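Local coordinates for hypothetical protein Atu0492 (Agrobacterium tumefaciens str., PDB 2GMY), which is of unknown function but, as a carboxymuconolactone decarboxylase family member, is a putative AhpD-like antioxidant defence protein, at the interface of chains A and B. Sequence-based numbering; all coordinates share one arbitrary frame. Chains: chain A/B, Hypothetical protein Atu0492.

The interface of chains A and B. Residues chain A 67, 71, 77-80; chain B 49, 143-144, 146.
A:Ser78 OG, a hydroxyl gripped from both chains, is the polar hub of this helical-protein interface: it hydrogen-bonds the imidazole NE2 of B:His144 at 2.8 Å and accepts a bond from the backbone N of A:Val80 at 3.2 Å, nearly straight at 167°. The site illustrates how a loop hydroxyl that joins a same-chain bond to a cross-chain one can pin a histidine whose face a proline covers. OG lies anti to its own backbone N (chi1 178°), which turns the hydroxyl toward the partner ring, while A:Ser78 CB sits at the ring edge, in its plane. Because OG already accepts from A:Val80 N, its own hydrogen could be directed to NE2, although either partner may be the donor.

A:Pro79 lies over one face of the same imidazole, its CD 3.7 Å from the B:His144 ring centroid in a CH-pi contact. A:Pro79 CG, over the ring centre, also meets B:Val146 CG2 at 3.8 Å. B:Gln143 runs antiparallel alongside this proline and, bent at chi2 (-66°), carries its amide to a water held at 2.9 Å from NE2; that water also bonds the carboxylate OE1 of A:Glu77. A second water joins the carbonyl O of A:Glu77 to the backbone N of B:His144. B:Ala49 CB packs on the end of the 3-10 helix 71-77, 3.7 Å from A:Glu77 CB, and also touches A:Leu71 CD2.

B:Ala49 starts helix 49-61 between the cysteines of a CXXC motif, so the clasp borders the probable redox site. Repeated by two-fold symmetry, it would help join two subunits if the six-copy assembly is biological, which the structure alone does not show.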
ATOM      1  N   GLN A  67       7.678  18.733  22.820  1.00 16.44           N
ATOM      2  CA  GLN A  67       8.037  17.358  22.497  1.00 17.02           C
ATOM      3  C   GLN A  67       6.772  16.534  22.247  1.00 16.36           C
ATOM      4  O   GLN A  67       6.674  15.807  21.263  1.00 16.15           O
ATOM      5  CB  GLN A  67       8.821  16.765  23.651  1.00 17.74           C
ATOM      6  CG  GLN A  67       9.812  15.734  23.251  1.00 21.03           C
ATOM      7  CD  GLN A  67      10.754  15.372  24.381  1.00 24.00           C
ATOM      8  OE1 GLN A  67      10.355  15.307  25.554  1.00 26.14           O
ATOM      9  NE2 GLN A  67      12.005  15.125  24.037  1.00 22.52           N
ATOM     10  N   LEU A  71       6.444  15.143  18.417  1.00 14.13           N
ATOM     11  CA  LEU A  71       6.696  13.729  18.220  1.00 13.83           C
ATOM     12  C   LEU A  71       5.447  12.946  17.832  1.00 13.29           C
ATOM     13  O   LEU A  71       5.497  11.749  17.630  1.00 13.46           O
ATOM     14  CB  LEU A  71       7.366  13.120  19.442  1.00 14.40           C
ATOM     15  CG  LEU A  71       8.858  13.437  19.583  1.00 16.81           C
ATOM     16  CD1 LEU A  71       9.262  13.134  20.957  1.00 22.14           C
ATOM     17  CD2 LEU A  71       9.669  12.613  18.625  1.00 19.49           C
ATOM     18  N   GLU A  77       7.584   5.308  18.239  1.00 14.78           N
ATOM     19  CA  GLU A  77       8.965   5.182  18.712  1.00 16.17           C
ATOM     20  C   GLU A  77       9.391   6.191  19.787  1.00 15.81           C
ATOM     21  O   GLU A  77      10.578   6.253  20.151  1.00 15.93           O
ATOM     22  CB  GLU A  77       9.940   5.214  17.517  1.00 16.01           C
ATOM     23  CG  GLU A  77       9.989   3.904  16.727  1.00 20.25           C
ATOM     24  CD  GLU A  77      10.255   2.702  17.620  1.00 24.49           C
ATOM     25  OE1 GLU A  77      11.051   2.831  18.585  1.00 28.88           O
ATOM     26  OE2 GLU A  77       9.653   1.640  17.377  1.00 27.98           O
ATOM     27  N   SER A  78       8.437   6.965  20.309  1.00 15.28           N
ATOM     28  CA  SER A  78       8.751   8.027  21.271  1.00 15.80           C
ATOM     29  C   SER A  78       8.374   7.654  22.700  1.00 16.29           C
ATOM     30  O   SER A  78       7.217   7.281  22.963  1.00 16.34           O
ATOM     31  CB  SER A  78       8.038   9.322  20.897  1.00 15.80           C
ATOM     32  OG  SER A  78       8.315  10.308  21.872  1.00 16.41           O
ATOM     33  N   PRO A  79       9.345   7.736  23.629  1.00 15.82           N
ATOM     34  CA  PRO A  79       9.006   7.519  25.034  1.00 15.98           C
ATOM     35  C   PRO A  79       8.235   8.650  25.722  1.00 16.23           C
ATOM     36  O   PRO A  79       7.926   8.522  26.906  1.00 16.83           O
ATOM     37  CB  PRO A  79      10.386   7.295  25.689  1.00 16.03           C
ATOM     38  CG  PRO A  79      11.337   8.069  24.821  1.00 16.05           C
ATOM     39  CD  PRO A  79      10.802   7.892  23.428  1.00 16.48           C
ATOM     40  N   VAL A  80       7.901   9.731  25.015  1.00 16.56           N
ATOM     41  CA  VAL A  80       7.194  10.843  25.672  1.00 17.31           C
ATOM     42  C   VAL A  80       5.766  10.484  26.127  1.00 16.81           C
ATOM     43  O   VAL A  80       5.304  10.972  27.163  1.00 17.50           O
ATOM     44  CB  VAL A  80       7.243  12.169  24.842  1.00 18.04           C
ATOM     45  CG1 VAL A  80       6.429  12.070  23.607  1.00 19.08           C
ATOM     46  CG2 VAL A  80       6.757  13.352  25.677  1.00 19.86           C
TER
ATOM     47  N   ALA B  49      11.378   8.516  15.823  1.00 14.37           N
ATOM     48  CA  ALA B  49      11.230   9.482  16.924  1.00 14.28           C
ATOM     49  C   ALA B  49      12.570   9.968  17.449  1.00 14.37           C
ATOM     50  O   ALA B  49      12.710  11.140  17.797  1.00 14.27           O
ATOM     51  CB  ALA B  49      10.424   8.882  18.065  1.00 14.30           C
ATOM     52  N   GLN B 143      16.301   5.435  22.257  1.00 17.96           N
ATOM     53  CA  GLN B 143      15.339   6.211  23.036  1.00 19.16           C
ATOM     54  C   GLN B 143      15.823   7.642  23.198  1.00 19.39           C
ATOM     55  O   GLN B 143      16.889   7.875  23.775  1.00 20.30           O
ATOM     56  CB  GLN B 143      15.175   5.587  24.427  1.00 18.93           C
ATOM     57  CG  GLN B 143      14.701   4.162  24.421  1.00 20.37           C
ATOM     58  CD  GLN B 143      13.297   4.038  23.892  1.00 22.54           C
ATOM     59  OE1 GLN B 143      12.353   4.607  24.456  1.00 23.17           O
ATOM     60  NE2 GLN B 143      13.147   3.305  22.785  1.00 21.99           N
ATOM     61  N   HIS B 144      15.049   8.599  22.699  1.00 19.10           N
ATOM     62  CA  HIS B 144      15.415  10.011  22.840  1.00 19.73           C
ATOM     63  C   HIS B 144      15.152  10.507  24.270  1.00 20.20           C
ATOM     64  O   HIS B 144      14.332   9.934  24.990  1.00 19.69           O
ATOM     65  CB  HIS B 144      14.690  10.887  21.801  1.00 19.54           C
ATOM     66  CG  HIS B 144      13.209  10.995  22.009  1.00 19.02           C
ATOM     67  ND1 HIS B 144      12.652  11.810  22.974  1.00 18.25           N
ATOM     68  CD2 HIS B 144      12.169  10.425  21.351  1.00 17.94           C
ATOM     69  CE1 HIS B 144      11.335  11.715  22.920  1.00 18.58           C
ATOM     70  NE2 HIS B 144      11.014  10.882  21.945  1.00 17.57           N
ATOM     71  N   VAL B 146      13.650  12.533  27.400  1.00 23.44           N
ATOM     72  CA  VAL B 146      12.356  13.155  27.713  1.00 24.47           C
ATOM     73  C   VAL B 146      12.506  14.244  28.777  1.00 25.27           C
ATOM     74  O   VAL B 146      13.180  14.038  29.783  1.00 25.75           O
ATOM     75  CB  VAL B 146      11.304  12.117  28.165  1.00 24.73           C
ATOM     76  CG1 VAL B 146       9.996  12.804  28.575  1.00 25.82           C
ATOM     77  CG2 VAL B 146      11.036  11.115  27.057  1.00 25.25           C
TER
HETATM   78  O   HOH W   1      13.187   7.347  20.715  1.00 16.47           O
HETATM   79  O   HOH W   2      10.771   2.391  21.385  1.00 32.58           O